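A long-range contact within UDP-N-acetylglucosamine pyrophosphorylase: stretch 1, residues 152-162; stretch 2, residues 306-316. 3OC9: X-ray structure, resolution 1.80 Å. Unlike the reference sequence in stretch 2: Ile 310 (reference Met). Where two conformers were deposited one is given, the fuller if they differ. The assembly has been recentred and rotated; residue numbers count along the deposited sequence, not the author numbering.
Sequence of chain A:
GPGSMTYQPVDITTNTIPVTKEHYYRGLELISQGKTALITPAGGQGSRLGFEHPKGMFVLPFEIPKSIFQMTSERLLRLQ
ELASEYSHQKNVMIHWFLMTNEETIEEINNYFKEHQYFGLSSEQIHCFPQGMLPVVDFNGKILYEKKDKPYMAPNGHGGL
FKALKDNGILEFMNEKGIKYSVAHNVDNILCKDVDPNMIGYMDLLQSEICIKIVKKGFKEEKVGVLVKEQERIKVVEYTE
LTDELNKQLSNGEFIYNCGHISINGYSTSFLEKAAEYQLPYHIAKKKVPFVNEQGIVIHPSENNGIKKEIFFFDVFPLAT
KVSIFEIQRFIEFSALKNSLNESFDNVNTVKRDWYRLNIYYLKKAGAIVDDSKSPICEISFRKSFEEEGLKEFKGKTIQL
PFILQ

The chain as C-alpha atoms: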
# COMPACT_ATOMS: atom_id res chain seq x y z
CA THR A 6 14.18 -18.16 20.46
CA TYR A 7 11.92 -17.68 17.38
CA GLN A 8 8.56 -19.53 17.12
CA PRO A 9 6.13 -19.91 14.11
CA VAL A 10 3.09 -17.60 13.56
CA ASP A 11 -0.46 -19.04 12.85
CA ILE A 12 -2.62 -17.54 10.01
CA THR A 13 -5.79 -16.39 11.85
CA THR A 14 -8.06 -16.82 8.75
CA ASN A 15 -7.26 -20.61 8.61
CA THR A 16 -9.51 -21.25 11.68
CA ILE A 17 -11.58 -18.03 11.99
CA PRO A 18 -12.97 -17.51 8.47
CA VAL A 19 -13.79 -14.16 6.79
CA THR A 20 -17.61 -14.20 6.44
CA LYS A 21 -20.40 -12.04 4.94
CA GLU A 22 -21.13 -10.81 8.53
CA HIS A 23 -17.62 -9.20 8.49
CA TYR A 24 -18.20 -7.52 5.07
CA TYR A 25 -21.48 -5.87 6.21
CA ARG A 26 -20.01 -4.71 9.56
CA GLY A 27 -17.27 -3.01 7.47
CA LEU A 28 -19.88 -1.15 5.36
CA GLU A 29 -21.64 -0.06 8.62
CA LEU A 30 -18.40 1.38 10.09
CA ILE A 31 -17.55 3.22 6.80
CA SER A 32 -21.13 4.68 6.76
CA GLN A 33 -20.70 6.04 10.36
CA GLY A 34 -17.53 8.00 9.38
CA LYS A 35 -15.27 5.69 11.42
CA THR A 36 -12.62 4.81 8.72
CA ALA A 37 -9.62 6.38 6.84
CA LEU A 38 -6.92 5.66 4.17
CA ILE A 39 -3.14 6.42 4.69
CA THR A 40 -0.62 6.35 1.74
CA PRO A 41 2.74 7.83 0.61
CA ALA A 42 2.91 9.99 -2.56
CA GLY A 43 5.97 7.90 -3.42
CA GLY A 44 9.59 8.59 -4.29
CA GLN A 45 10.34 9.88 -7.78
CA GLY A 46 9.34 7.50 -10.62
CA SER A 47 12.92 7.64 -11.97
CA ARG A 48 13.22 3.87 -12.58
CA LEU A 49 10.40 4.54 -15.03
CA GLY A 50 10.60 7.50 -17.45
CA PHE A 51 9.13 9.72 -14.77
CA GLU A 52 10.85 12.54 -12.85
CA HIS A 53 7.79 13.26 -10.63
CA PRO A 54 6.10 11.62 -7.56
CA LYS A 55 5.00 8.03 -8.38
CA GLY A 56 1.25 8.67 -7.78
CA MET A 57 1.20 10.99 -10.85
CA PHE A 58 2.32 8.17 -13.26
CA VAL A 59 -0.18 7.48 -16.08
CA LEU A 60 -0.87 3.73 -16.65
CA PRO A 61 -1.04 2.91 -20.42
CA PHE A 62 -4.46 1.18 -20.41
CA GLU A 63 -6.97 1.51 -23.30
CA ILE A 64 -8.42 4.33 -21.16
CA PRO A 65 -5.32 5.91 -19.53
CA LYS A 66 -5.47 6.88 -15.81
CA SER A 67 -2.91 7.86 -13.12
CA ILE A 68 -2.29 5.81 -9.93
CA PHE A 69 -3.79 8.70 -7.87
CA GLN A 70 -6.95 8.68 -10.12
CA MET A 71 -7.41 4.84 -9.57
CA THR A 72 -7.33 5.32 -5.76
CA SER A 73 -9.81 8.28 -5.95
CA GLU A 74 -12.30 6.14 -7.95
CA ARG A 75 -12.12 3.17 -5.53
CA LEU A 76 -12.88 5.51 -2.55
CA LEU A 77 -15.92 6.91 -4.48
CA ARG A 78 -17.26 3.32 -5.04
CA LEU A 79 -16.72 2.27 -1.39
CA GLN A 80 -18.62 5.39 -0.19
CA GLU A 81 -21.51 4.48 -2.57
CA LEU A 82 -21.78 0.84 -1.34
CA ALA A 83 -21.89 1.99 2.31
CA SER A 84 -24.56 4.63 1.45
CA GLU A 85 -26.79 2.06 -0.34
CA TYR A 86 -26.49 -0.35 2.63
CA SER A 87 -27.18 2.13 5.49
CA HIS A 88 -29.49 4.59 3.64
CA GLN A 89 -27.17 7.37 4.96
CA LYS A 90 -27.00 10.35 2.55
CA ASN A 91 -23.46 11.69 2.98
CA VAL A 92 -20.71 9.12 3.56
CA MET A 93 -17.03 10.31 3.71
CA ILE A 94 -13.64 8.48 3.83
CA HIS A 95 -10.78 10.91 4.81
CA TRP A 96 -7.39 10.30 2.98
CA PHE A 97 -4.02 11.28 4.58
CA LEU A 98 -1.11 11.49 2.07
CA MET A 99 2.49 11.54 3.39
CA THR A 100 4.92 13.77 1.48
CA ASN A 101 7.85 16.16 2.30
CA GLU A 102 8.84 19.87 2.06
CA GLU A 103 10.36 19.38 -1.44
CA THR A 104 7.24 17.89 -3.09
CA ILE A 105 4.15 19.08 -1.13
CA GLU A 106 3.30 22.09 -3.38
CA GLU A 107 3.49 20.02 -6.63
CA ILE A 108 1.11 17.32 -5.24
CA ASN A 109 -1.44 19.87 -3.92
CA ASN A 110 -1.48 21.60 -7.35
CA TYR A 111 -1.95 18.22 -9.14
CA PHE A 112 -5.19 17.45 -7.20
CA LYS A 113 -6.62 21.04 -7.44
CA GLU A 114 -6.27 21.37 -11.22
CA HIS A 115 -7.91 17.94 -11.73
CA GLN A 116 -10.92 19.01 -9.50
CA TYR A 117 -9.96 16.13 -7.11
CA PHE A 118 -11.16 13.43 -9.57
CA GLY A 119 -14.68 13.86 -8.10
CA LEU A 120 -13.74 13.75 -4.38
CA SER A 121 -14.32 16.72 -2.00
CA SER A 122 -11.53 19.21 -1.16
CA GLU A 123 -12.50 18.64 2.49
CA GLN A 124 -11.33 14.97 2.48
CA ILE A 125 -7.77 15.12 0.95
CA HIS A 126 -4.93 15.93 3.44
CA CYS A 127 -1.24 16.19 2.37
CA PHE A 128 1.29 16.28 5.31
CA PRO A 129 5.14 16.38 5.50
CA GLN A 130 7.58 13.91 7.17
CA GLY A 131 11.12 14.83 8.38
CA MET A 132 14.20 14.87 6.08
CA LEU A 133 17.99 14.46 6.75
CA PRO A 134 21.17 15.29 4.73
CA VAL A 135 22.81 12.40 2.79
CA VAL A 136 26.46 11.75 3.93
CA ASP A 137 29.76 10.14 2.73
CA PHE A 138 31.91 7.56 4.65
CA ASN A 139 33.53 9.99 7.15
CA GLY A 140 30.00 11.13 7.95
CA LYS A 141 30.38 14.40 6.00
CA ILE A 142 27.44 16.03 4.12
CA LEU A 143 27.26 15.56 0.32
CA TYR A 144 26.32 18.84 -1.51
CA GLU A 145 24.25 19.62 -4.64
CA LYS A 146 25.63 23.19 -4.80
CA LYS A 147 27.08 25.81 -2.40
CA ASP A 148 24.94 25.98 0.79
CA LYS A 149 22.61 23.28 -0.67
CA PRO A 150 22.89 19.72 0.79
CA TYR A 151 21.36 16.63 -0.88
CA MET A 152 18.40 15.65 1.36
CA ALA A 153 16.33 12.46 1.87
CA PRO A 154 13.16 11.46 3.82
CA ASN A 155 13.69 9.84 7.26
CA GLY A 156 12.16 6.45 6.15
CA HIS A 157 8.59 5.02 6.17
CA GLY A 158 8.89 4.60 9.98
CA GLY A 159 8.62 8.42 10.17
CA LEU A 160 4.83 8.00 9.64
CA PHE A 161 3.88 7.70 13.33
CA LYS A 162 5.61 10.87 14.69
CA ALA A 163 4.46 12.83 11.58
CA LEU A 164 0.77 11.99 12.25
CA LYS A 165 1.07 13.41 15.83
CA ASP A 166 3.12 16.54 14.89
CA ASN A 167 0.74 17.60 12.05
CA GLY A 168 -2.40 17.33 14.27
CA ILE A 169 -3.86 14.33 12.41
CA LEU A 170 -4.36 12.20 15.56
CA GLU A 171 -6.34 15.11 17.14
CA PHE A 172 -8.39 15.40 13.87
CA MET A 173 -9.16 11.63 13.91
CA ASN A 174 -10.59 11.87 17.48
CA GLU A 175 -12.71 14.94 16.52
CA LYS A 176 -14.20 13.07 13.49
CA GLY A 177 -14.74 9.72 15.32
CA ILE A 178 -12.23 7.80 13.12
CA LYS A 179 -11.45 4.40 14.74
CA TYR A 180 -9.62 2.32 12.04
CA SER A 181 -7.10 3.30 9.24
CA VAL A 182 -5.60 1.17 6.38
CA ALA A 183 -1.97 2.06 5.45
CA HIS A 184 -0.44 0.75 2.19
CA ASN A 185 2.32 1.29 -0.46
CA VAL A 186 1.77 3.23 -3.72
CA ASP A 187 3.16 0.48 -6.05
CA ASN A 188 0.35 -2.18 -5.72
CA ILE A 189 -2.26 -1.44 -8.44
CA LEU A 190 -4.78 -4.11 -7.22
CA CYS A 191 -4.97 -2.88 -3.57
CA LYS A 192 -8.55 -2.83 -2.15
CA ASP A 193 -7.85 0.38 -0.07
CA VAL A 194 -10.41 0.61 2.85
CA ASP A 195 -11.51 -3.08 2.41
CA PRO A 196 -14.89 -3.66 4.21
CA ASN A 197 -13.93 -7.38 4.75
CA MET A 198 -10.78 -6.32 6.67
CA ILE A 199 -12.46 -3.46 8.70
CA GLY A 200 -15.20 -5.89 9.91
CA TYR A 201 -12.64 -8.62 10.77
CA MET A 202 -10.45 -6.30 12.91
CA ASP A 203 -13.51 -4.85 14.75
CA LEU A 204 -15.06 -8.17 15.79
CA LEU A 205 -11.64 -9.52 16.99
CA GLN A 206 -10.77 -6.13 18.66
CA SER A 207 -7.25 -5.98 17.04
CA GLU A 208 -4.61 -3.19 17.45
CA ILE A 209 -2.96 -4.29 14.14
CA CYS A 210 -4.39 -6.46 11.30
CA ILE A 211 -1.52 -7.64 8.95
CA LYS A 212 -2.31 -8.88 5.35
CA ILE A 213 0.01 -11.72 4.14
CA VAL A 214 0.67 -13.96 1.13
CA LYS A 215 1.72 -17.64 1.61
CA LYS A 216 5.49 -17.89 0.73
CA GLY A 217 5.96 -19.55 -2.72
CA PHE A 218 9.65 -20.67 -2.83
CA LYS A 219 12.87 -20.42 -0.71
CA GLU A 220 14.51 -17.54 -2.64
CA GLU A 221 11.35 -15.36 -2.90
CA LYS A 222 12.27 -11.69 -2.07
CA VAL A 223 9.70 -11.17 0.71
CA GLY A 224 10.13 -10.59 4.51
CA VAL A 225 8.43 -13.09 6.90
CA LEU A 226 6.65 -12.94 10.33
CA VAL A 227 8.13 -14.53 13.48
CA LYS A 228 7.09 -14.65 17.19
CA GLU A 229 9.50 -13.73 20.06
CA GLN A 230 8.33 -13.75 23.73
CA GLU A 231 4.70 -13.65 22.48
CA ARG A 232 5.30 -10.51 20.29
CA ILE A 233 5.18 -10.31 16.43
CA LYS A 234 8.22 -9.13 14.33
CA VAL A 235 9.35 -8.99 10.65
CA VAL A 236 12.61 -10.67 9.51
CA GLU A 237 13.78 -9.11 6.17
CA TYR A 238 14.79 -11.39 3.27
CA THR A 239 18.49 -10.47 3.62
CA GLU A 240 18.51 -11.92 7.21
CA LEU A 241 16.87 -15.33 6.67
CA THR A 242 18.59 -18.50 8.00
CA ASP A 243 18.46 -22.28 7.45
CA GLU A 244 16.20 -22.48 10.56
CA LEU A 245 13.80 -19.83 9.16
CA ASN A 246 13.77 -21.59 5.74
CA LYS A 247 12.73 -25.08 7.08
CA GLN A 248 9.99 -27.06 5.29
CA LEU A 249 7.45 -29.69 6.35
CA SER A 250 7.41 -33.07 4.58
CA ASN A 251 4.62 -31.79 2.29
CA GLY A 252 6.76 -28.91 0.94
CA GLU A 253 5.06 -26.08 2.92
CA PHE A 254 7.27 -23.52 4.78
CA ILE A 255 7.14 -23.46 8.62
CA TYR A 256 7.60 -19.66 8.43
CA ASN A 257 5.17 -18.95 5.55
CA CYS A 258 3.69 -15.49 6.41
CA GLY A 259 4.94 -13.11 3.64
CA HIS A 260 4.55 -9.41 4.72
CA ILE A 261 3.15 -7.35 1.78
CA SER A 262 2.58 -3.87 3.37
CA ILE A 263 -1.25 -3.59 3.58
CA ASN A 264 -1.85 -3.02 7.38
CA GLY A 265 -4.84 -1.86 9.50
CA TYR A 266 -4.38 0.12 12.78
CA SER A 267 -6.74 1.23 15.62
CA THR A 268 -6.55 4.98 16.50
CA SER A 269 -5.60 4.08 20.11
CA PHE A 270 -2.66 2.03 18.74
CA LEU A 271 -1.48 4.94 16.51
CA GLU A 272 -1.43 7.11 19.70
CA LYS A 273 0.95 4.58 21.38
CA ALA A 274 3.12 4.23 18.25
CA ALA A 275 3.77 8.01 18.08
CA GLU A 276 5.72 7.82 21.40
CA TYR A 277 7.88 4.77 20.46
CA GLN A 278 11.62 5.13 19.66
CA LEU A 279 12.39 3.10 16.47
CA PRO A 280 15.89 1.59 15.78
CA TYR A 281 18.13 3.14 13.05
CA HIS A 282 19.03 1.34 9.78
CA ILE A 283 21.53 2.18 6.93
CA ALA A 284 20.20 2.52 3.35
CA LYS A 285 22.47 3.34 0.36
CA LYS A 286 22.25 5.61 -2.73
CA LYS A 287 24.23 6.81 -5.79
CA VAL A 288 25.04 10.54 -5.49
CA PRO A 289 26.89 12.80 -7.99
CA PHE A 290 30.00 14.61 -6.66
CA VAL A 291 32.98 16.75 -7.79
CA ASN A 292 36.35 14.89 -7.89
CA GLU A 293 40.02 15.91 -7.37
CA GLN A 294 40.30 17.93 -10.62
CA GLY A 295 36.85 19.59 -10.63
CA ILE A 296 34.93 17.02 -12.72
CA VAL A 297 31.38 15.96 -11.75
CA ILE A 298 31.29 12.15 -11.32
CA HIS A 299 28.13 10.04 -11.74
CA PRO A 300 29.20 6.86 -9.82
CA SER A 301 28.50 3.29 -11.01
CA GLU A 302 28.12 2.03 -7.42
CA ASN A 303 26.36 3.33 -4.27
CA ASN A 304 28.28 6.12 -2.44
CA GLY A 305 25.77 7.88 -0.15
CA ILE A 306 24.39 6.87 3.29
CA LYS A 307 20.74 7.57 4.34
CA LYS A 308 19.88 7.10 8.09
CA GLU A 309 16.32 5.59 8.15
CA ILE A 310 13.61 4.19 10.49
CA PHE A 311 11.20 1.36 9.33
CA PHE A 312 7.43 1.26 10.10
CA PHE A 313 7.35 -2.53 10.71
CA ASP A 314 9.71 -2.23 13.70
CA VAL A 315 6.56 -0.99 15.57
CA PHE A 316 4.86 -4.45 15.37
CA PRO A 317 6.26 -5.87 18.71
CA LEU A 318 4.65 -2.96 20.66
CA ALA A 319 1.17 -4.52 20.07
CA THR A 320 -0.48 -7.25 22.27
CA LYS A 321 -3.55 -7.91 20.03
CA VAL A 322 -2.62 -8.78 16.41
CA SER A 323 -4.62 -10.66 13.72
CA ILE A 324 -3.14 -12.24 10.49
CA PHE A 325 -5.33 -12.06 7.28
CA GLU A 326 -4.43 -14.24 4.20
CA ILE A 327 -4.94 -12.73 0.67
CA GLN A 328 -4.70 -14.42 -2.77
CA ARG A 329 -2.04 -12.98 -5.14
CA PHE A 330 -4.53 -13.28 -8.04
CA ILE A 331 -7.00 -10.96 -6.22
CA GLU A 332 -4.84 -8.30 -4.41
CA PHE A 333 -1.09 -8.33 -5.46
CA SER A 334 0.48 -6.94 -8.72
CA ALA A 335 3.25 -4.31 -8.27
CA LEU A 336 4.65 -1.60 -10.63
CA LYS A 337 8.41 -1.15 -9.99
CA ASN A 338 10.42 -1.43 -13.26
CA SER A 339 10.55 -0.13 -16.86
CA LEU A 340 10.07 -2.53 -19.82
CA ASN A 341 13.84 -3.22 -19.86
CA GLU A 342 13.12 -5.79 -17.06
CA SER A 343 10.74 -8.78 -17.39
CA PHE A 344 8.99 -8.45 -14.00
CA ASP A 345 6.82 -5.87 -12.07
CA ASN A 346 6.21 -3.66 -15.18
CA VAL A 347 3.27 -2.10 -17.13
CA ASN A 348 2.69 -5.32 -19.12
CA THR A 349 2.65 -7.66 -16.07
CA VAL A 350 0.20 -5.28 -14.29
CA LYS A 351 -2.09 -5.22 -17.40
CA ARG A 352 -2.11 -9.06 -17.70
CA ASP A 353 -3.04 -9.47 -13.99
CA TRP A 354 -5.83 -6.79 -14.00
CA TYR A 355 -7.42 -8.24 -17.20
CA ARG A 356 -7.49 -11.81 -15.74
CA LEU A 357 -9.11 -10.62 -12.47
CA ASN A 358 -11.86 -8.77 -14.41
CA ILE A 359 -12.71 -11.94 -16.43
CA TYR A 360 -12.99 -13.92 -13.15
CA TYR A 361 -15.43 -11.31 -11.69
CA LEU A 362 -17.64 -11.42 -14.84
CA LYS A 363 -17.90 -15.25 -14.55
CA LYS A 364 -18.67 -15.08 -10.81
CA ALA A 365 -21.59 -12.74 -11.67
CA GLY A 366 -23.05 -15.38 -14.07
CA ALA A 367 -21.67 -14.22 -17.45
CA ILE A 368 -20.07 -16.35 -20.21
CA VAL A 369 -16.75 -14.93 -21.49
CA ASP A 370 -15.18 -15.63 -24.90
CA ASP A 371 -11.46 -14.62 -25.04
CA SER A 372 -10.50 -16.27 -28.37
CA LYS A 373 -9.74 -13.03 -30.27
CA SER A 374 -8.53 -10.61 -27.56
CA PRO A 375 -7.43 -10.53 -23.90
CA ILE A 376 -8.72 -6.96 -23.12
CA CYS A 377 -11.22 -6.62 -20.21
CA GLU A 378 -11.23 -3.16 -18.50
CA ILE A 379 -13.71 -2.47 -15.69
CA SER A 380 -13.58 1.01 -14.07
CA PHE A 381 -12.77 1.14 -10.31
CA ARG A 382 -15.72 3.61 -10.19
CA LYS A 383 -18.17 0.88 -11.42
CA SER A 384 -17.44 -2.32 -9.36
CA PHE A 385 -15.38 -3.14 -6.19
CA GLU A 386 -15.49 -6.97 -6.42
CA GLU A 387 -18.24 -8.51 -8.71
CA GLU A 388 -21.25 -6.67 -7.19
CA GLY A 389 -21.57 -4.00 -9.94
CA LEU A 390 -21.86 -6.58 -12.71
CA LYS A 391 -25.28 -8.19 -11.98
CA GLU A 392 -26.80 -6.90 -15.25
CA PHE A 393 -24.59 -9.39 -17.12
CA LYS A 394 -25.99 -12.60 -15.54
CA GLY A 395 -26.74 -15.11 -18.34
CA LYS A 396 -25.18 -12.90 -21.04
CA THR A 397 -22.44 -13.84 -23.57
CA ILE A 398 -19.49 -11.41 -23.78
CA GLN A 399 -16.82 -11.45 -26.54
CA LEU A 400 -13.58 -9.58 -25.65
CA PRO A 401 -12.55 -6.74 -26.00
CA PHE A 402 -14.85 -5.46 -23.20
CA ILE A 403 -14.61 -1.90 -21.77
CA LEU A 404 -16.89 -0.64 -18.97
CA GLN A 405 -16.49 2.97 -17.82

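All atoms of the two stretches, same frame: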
# COMPACT_ATOMS: atom_id res chain seq x y z
N MET A 152 19.27 16.03 0.23
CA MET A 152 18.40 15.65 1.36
C MET A 152 17.57 14.41 1.02
O MET A 152 17.25 14.17 -0.16
CB MET A 152 17.45 16.80 1.72
CG MET A 152 18.14 18.15 2.03
SD MET A 152 19.01 18.20 3.61
CE MET A 152 17.68 17.94 4.80
N ALA A 153 17.21 13.62 2.05
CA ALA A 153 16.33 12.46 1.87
C ALA A 153 15.31 12.32 3.02
O ALA A 153 15.59 12.71 4.14
CB ALA A 153 17.16 11.16 1.70
N PRO A 154 14.12 11.74 2.74
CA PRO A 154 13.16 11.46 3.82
C PRO A 154 13.73 10.53 4.91
O PRO A 154 14.65 9.74 4.63
CB PRO A 154 11.99 10.77 3.10
CG PRO A 154 12.18 11.06 1.64
CD PRO A 154 13.66 11.20 1.44
N ASN A 155 13.19 10.63 6.12
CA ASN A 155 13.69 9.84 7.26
C ASN A 155 13.28 8.35 7.30
O ASN A 155 13.61 7.66 8.28
CB ASN A 155 13.38 10.53 8.61
CG ASN A 155 11.87 10.67 8.89
OD1 ASN A 155 11.03 10.20 8.13
ND2 ASN A 155 11.54 11.35 9.99
N GLY A 156 12.62 7.86 6.25
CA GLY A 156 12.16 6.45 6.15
C GLY A 156 10.66 6.29 6.41
O GLY A 156 10.03 7.18 7.00
N HIS A 157 10.05 5.17 5.96
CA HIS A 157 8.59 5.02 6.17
C HIS A 157 8.16 4.91 7.65
O HIS A 157 6.99 5.14 7.98
CB HIS A 157 7.95 3.92 5.30
CG HIS A 157 8.69 2.61 5.28
ND1 HIS A 157 9.22 2.02 6.41
CD2 HIS A 157 8.98 1.77 4.26
CE1 HIS A 157 9.79 0.87 6.09
NE2 HIS A 157 9.67 0.70 4.79
N GLY A 158 9.11 4.58 8.52
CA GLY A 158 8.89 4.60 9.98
C GLY A 158 8.59 6.00 10.54
O GLY A 158 8.05 6.14 11.63
N GLY A 159 8.94 7.04 9.78
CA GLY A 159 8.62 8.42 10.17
C GLY A 159 7.12 8.76 10.18
O GLY A 159 6.72 9.84 10.68
N LEU A 160 6.30 7.85 9.64
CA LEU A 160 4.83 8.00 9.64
C LEU A 160 4.24 8.35 11.02
O LEU A 160 3.46 9.31 11.14
CB LEU A 160 4.12 6.74 9.08
CG LEU A 160 2.58 6.69 9.13
CD1 LEU A 160 1.93 7.75 8.22
CD2 LEU A 160 2.08 5.30 8.70
N PHE A 161 4.61 7.59 12.06
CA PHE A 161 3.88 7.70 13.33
C PHE A 161 4.08 9.06 14.04
O PHE A 161 3.08 9.69 14.45
CB PHE A 161 4.13 6.47 14.24
CG PHE A 161 3.87 5.14 13.53
CD1 PHE A 161 2.55 4.74 13.21
CD2 PHE A 161 4.92 4.30 13.20
CE1 PHE A 161 2.30 3.53 12.55
CE2 PHE A 161 4.69 3.07 12.53
CZ PHE A 161 3.36 2.69 12.21
N LYS A 162 5.33 9.54 14.13
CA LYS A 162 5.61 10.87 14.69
C LYS A 162 4.99 12.00 13.84
O LYS A 162 4.45 12.98 14.37
CB LYS A 162 7.13 11.07 14.87
CG LYS A 162 7.54 12.41 15.52
CD LYS A 162 7.00 12.55 16.93
CE LYS A 162 7.64 13.74 17.64
NZ LYS A 162 6.83 14.24 18.79
N ILE A 306 25.05 7.53 2.14
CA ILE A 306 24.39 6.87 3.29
C ILE A 306 23.16 7.67 3.75
O ILE A 306 23.29 8.86 4.05
CB ILE A 306 25.40 6.65 4.46
CG1 ILE A 306 26.42 5.57 4.10
CG2 ILE A 306 24.67 6.33 5.81
CD1 ILE A 306 27.53 5.38 5.12
N LYS A 307 21.98 7.02 3.77
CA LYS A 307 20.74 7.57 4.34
C LYS A 307 20.38 6.88 5.67
O LYS A 307 20.16 5.68 5.67
CB LYS A 307 19.54 7.36 3.37
CG LYS A 307 19.62 8.05 2.00
CD LYS A 307 18.44 7.60 1.10
CE LYS A 307 18.59 6.13 0.73
NZ LYS A 307 17.28 5.54 0.33
N LYS A 308 20.34 7.62 6.78
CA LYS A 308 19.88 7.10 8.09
C LYS A 308 18.35 7.02 8.14
O LYS A 308 17.68 8.07 8.09
CB LYS A 308 20.42 8.02 9.22
CG LYS A 308 19.99 7.62 10.63
CD LYS A 308 20.07 8.80 11.63
CE LYS A 308 21.50 9.24 11.88
NZ LYS A 308 21.57 10.31 12.94
N GLU A 309 17.79 5.80 8.24
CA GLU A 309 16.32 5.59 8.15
C GLU A 309 15.71 4.81 9.33
O GLU A 309 16.40 4.04 10.01
CB GLU A 309 15.95 4.86 6.84
CG GLU A 309 16.25 5.64 5.54
CD GLU A 309 15.81 4.91 4.26
OE1 GLU A 309 15.32 3.77 4.34
OE2 GLU A 309 15.98 5.49 3.16
N ILE A 310 14.40 5.02 9.54
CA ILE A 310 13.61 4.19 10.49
C ILE A 310 12.49 3.49 9.68
O ILE A 310 12.00 4.04 8.68
CB ILE A 310 13.04 5.02 11.70
CG1 ILE A 310 12.38 6.31 11.22
CG2 ILE A 310 14.17 5.33 12.77
CD1 ILE A 310 11.64 7.15 12.31
N PHE A 311 12.10 2.27 10.11
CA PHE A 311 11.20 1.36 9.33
C PHE A 311 9.86 1.14 10.08
O PHE A 311 9.85 0.85 11.28
CB PHE A 311 11.87 -0.03 9.13
CG PHE A 311 13.08 -0.05 8.19
CD1 PHE A 311 13.40 1.04 7.37
CD2 PHE A 311 13.85 -1.20 8.09
CE1 PHE A 311 14.50 0.99 6.48
CE2 PHE A 311 14.94 -1.27 7.20
CZ PHE A 311 15.26 -0.17 6.40
N PHE A 312 8.72 1.29 9.39
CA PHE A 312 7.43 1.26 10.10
C PHE A 312 7.16 -0.09 10.78
O PHE A 312 6.57 -0.12 11.86
CB PHE A 312 6.23 1.70 9.20
CG PHE A 312 5.76 0.64 8.24
CD1 PHE A 312 5.00 -0.45 8.69
CD2 PHE A 312 6.06 0.74 6.88
CE1 PHE A 312 4.58 -1.47 7.79
CE2 PHE A 312 5.65 -0.25 5.98
CZ PHE A 312 4.90 -1.36 6.43
N PHE A 313 7.63 -1.18 10.17
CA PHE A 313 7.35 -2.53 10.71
C PHE A 313 8.09 -2.87 12.00
O PHE A 313 7.74 -3.84 12.70
CB PHE A 313 7.46 -3.64 9.63
CG PHE A 313 8.74 -3.60 8.82
CD1 PHE A 313 8.76 -3.02 7.55
CD2 PHE A 313 9.93 -4.14 9.33
CE1 PHE A 313 9.94 -2.97 6.79
CE2 PHE A 313 11.12 -4.11 8.58
CZ PHE A 313 11.13 -3.51 7.31
N ASP A 314 9.09 -2.06 12.38
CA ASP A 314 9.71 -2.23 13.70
C ASP A 314 8.77 -1.84 14.87
O ASP A 314 9.12 -2.07 16.03
CB ASP A 314 11.06 -1.47 13.82
CG ASP A 314 12.19 -2.14 13.02
OD1 ASP A 314 12.23 -3.40 12.92
OD2 ASP A 314 13.07 -1.41 12.48
N VAL A 315 7.59 -1.29 14.55
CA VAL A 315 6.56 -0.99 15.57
C VAL A 315 5.70 -2.22 15.96
O VAL A 315 5.09 -2.22 17.03
CB VAL A 315 5.66 0.24 15.18
CG1 VAL A 315 4.43 -0.18 14.36
CG2 VAL A 315 5.23 1.00 16.45
N PHE A 316 5.72 -3.26 15.13
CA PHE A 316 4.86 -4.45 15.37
C PHE A 316 4.96 -5.09 16.79
O PHE A 316 3.92 -5.47 17.36
CB PHE A 316 5.01 -5.55 14.27
CG PHE A 316 4.50 -5.17 12.87
CD1 PHE A 316 3.86 -3.95 12.58
CD2 PHE A 316 4.67 -6.10 11.82
CE1 PHE A 316 3.41 -3.66 11.24
CE2 PHE A 316 4.23 -5.82 10.47
CZ PHE A 316 3.58 -4.61 10.19
O HOH W 1 17.46 9.87 5.63
O HOH W 2 14.88 8.00 2.57
O HOH W 3 15.82 8.60 10.28
O HOH W 4 12.05 3.46 4.43

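Three direct hydrogen bonds join the two stretches, and all involve main-chain atoms of the second. Gly 158 N donates to Ile 310 O (2.9 Å), and Ile 310 N donates to Asn 155 O (3.0 Å), so Ile 310 engages the first stretch through both its amide and its carbonyl. The third bond uses a side chain: Phe 312 N donates to His 157 ND1 (3.1 Å, nearly straight at 165°), which requires ND1 to be unprotonated. Two CA-H...O contacts reinforce the same carbonyls, Glu 309 CA to Asn 155 O (3.4 Å) and Gly 156 CA to Ile 310 O (3.5 Å).

Waters bridge the two stretches as well. Water 2 donates to Pro 154 O (2.7 Å) and to Glu 309 OE2 (2.8 Å); water 3 donates to Asn 155 O (3.1 Å) and Lys 308 O (2.9 Å); water 4 accepts from His 157 N (3.0 Å) and donates to Glu 309 OE1 (3.3 Å). Within the second stretch, a salt bridge from Lys 307 NZ to Glu 309 OE2 (3.1 Å) ties down the same carboxylate.

The close approach depends on glycine. Gly 158 CA lies 3.6 Å from Phe 312 CA, and an ideal CB on Gly 158 would fall 2.6 Å from Ile 310 C; at Gly 156 it would fall 2.4 Å from Ile 310 O, and the backbone angles there independently call for glycine.

Around this polar centre, aromatic groups pack. Phe 312 turns its edge toward the face of the His 157 ring (centroids 4.8 Å apart), while the rings of Phe 311 and Phe 313 meet the imidazole obliquely. Farther along, Phe 161 CE2 touches Val 315 CG1 (3.7 Å) and Phe 312 CB (3.9 Å), an apolar contact made from the helix. At the other end, Ala 153 CB rests against Lys 307 CD (3.8 Å).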